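Local coordinates for Rod shape determining protein RodA (Thermus thermophilus, PDB 6BAR), which probably polymerises lipid-linked peptidoglycan precursors into glycan strands during cell wall elongation, as a multi-pass membrane glycosyltransferase of the SEDS family, at residues L25-L30 with R42-L47. Numbering follows the deposited sequence.
With OLC ((2R)-2,3-dihydroxypropyl (9Z)-octadec-9-enoate), chain B.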
loop_
_atom_site.group_PDB
_atom_site.type_symbol
_atom_site.label_atom_id
_atom_site.label_comp_id
_atom_site.label_asym_id
_atom_site.label_seq_id
_atom_site.Cartn_x
_atom_site.Cartn_y
_atom_site.Cartn_z
ATOM N N LEU A 25 16.384 7.268 -1.210
ATOM C CA LEU A 25 17.132 6.377 -0.330
ATOM C C LEU A 25 17.072 4.936 -0.819
ATOM O O LEU A 25 18.089 4.230 -0.825
ATOM C CB LEU A 25 16.604 6.473 1.095
ATOM C CG LEU A 25 17.223 7.623 1.869
ATOM C CD1 LEU A 25 17.016 7.421 3.354
ATOM C CD2 LEU A 25 18.699 7.741 1.533
ATOM N N GLY A 26 15.883 4.479 -1.207
ATOM C CA GLY A 26 15.766 3.152 -1.778
ATOM C C GLY A 26 16.703 2.943 -2.951
ATOM O O GLY A 26 17.346 1.896 -3.063
ATOM N N PHE A 27 16.811 3.947 -3.830
ATOM C CA PHE A 27 17.666 3.804 -5.010
ATOM C C PHE A 27 19.147 3.845 -4.651
ATOM O O PHE A 27 19.945 3.103 -5.233
ATOM C CB PHE A 27 17.355 4.880 -6.047
ATOM C CG PHE A 27 16.277 4.499 -7.026
ATOM C CD1 PHE A 27 16.593 3.926 -8.248
ATOM C CD2 PHE A 27 14.946 4.742 -6.735
ATOM C CE1 PHE A 27 15.595 3.591 -9.158
ATOM C CE2 PHE A 27 13.944 4.412 -7.637
ATOM C CZ PHE A 27 14.271 3.833 -8.850
ATOM N N VAL A 28 19.549 4.715 -3.719
ATOM C CA VAL A 28 20.971 4.745 -3.382
ATOM C C VAL A 28 21.366 3.530 -2.549
ATOM O O VAL A 28 22.554 3.188 -2.480
ATOM C CB VAL A 28 21.364 6.057 -2.671
ATOM C CG1 VAL A 28 21.109 7.262 -3.585
ATOM C CG2 VAL A 28 20.645 6.201 -1.340
ATOM N N ASN A 29 20.392 2.854 -1.931
ATOM C CA ASN A 29 20.682 1.616 -1.219
ATOM C C ASN A 29 20.764 0.436 -2.173
ATOM O O ASN A 29 21.676 -0.390 -2.069
ATOM C CB ASN A 29 19.622 1.343 -0.159
ATOM C CG ASN A 29 19.951 0.122 0.672
ATOM O OD1 ASN A 29 21.106 -0.094 1.041
ATOM N ND2 ASN A 29 18.943 -0.692 0.959
ATOM N N LEU A 30 19.808 0.333 -3.099
ATOM C CA LEU A 30 19.823 -0.777 -4.044
ATOM C C LEU A 30 21.115 -0.808 -4.852
ATOM O O LEU A 30 21.596 -1.886 -5.216
ATOM C CB LEU A 30 18.619 -0.689 -4.975
ATOM C CG LEU A 30 18.316 -1.968 -5.748
ATOM C CD1 LEU A 30 18.005 -3.118 -4.795
ATOM C CD2 LEU A 30 17.171 -1.738 -6.713
ATOM N N ARG A 42 15.556 -2.191 -14.352
ATOM C CA ARG A 42 14.145 -2.544 -14.236
ATOM C C ARG A 42 13.433 -1.634 -13.247
ATOM O O ARG A 42 12.338 -1.135 -13.531
ATOM C CB ARG A 42 14.000 -4.006 -13.817
ATOM C CG ARG A 42 14.594 -4.990 -14.807
ATOM C CD ARG A 42 15.218 -6.172 -14.086
ATOM N NE ARG A 42 15.694 -7.203 -15.003
ATOM C CZ ARG A 42 15.039 -8.330 -15.256
ATOM N NH1 ARG A 42 13.878 -8.573 -14.663
ATOM N NH2 ARG A 42 15.547 -9.213 -16.102
ATOM N N GLN A 43 14.051 -1.373 -12.093
ATOM C CA GLN A 43 13.391 -0.503 -11.131
ATOM C C GLN A 43 13.457 0.963 -11.530
ATOM O O GLN A 43 12.560 1.732 -11.174
ATOM C CB GLN A 43 13.976 -0.667 -9.734
ATOM C CG GLN A 43 13.009 -0.142 -8.699
ATOM C CD GLN A 43 13.469 -0.343 -7.290
ATOM O OE1 GLN A 43 14.551 0.098 -6.914
ATOM N NE2 GLN A 43 12.644 -1.002 -6.487
ATOM N N SER A 44 14.484 1.381 -12.261
ATOM C CA SER A 44 14.461 2.747 -12.768
ATOM C C SER A 44 13.307 2.941 -13.750
ATOM O O SER A 44 12.594 3.953 -13.690
ATOM C CB SER A 44 15.804 3.095 -13.406
ATOM O OG SER A 44 16.800 3.250 -12.405
ATOM N N VAL A 45 13.087 1.967 -14.637
ATOM C CA VAL A 45 11.954 2.049 -15.556
ATOM C C VAL A 45 10.643 1.992 -14.783
ATOM O O VAL A 45 9.662 2.656 -15.142
ATOM C CB VAL A 45 12.040 0.940 -16.622
ATOM C CG1 VAL A 45 10.766 0.904 -17.457
ATOM C CG2 VAL A 45 13.245 1.169 -17.510
ATOM N N ALA A 46 10.603 1.204 -13.708
ATOM C CA ALA A 46 9.423 1.208 -12.852
ATOM C C ALA A 46 9.181 2.584 -12.246
ATOM O O ALA A 46 8.037 3.032 -12.170
ATOM C CB ALA A 46 9.555 0.160 -11.753
ATOM N N LEU A 47 10.234 3.266 -11.791
ATOM C CA LEU A 47 10.040 4.605 -11.235
ATOM C C LEU A 47 9.507 5.555 -12.293
ATOM O O LEU A 47 8.601 6.353 -12.023
ATOM C CB LEU A 47 11.345 5.154 -10.648
ATOM C CG LEU A 47 11.330 6.611 -10.140
ATOM C CD1 LEU A 47 10.507 6.785 -8.863
ATOM C CD2 LEU A 47 12.745 7.130 -9.933
HETATM C C18 OLC B . 13.053 11.072 -7.127
HETATM C C10 OLC B . 19.756 5.986 -10.481
HETATM C C9 OLC B . 20.952 6.027 -11.107
HETATM C C17 OLC B . 14.238 10.214 -6.727
HETATM C C11 OLC B . 18.661 6.969 -10.843
HETATM C C8 OLC B . 22.028 5.034 -10.721
HETATM C C24 OLC B . 30.382 2.348 -4.109
HETATM C C16 OLC B . 14.860 9.548 -7.942
HETATM C C12 OLC B . 17.422 6.696 -10.018
HETATM C C7 OLC B . 22.272 5.127 -9.227
HETATM C C15 OLC B . 16.052 8.714 -7.513
HETATM C C13 OLC B . 16.622 7.968 -9.828
HETATM C C6 OLC B . 22.489 3.754 -8.622
HETATM C C14 OLC B . 17.116 8.693 -8.593
HETATM C C5 OLC B . 22.915 3.884 -7.169
HETATM C C4 OLC B . 24.207 4.671 -7.059
HETATM C C3 OLC B . 25.363 3.811 -6.578
HETATM C C2 OLC B . 25.738 2.776 -7.628
HETATM C C21 OLC B . 28.917 1.683 -5.992
HETATM C C1 OLC B . 27.186 2.326 -7.503
HETATM C C22 OLC B . 28.994 1.862 -4.483
HETATM O O19 OLC B . 27.993 2.712 -8.327
HETATM O O25 OLC B . 30.495 2.579 -2.721
HETATM O O23 OLC B . 28.043 2.808 -4.048
HETATM O O20 OLC B . 27.596 1.467 -6.457
#
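The ring of F27 reaches from helix 13-30 across to the antiparallel helix 39-56, the second predicted to cross the membrane, and meets Q43, S44 and L47 on the far side. The two segments form part of a helical hairpin in the SEDS fold; their axes stand 11.8 Å apart at 169°, a wide spacing that the phenylalanine bridges with its far end. Ring atom CZ lies 3.6 Å from the backbone O of Q43 and is also packed against CB of L47, which approaches the ring obliquely. At the ring edge, close to its plane, OG of S44 sits 3.5 Å from CE1. The two faces have unlike neighbours. One carries the oleoyl chain of a bound monoolein, with OLC C12 3.4 Å from F27 CD1 and C13 over the ring; over the centre of the opposite face stands OE1 of Q43, 4.2 Å above the plane. One turn beyond F27, CD2 of L30 also packs against OE1 of Q43, the two side chains crossing obliquely. An alanine in place of F27 would probably open a gap between the helices and leave this stretch of the lipid chain and the L47 side chain without their shared aromatic partner. L47 itself reaches the lipid through CD2, which approaches both CE2 of F27 and OLC C16, while L339 and L343 of helix 336-354 touch the same leucine. With CG anti to its backbone N (chi1 -161°) and the chain extended beyond it, Q43 reaches toward helix 13-30; its NE2 makes a weak hydrogen bond to S333 O. The hydroxyl of S44, whose OG meets the ring edge, is bonded back to L40 O within its own helix.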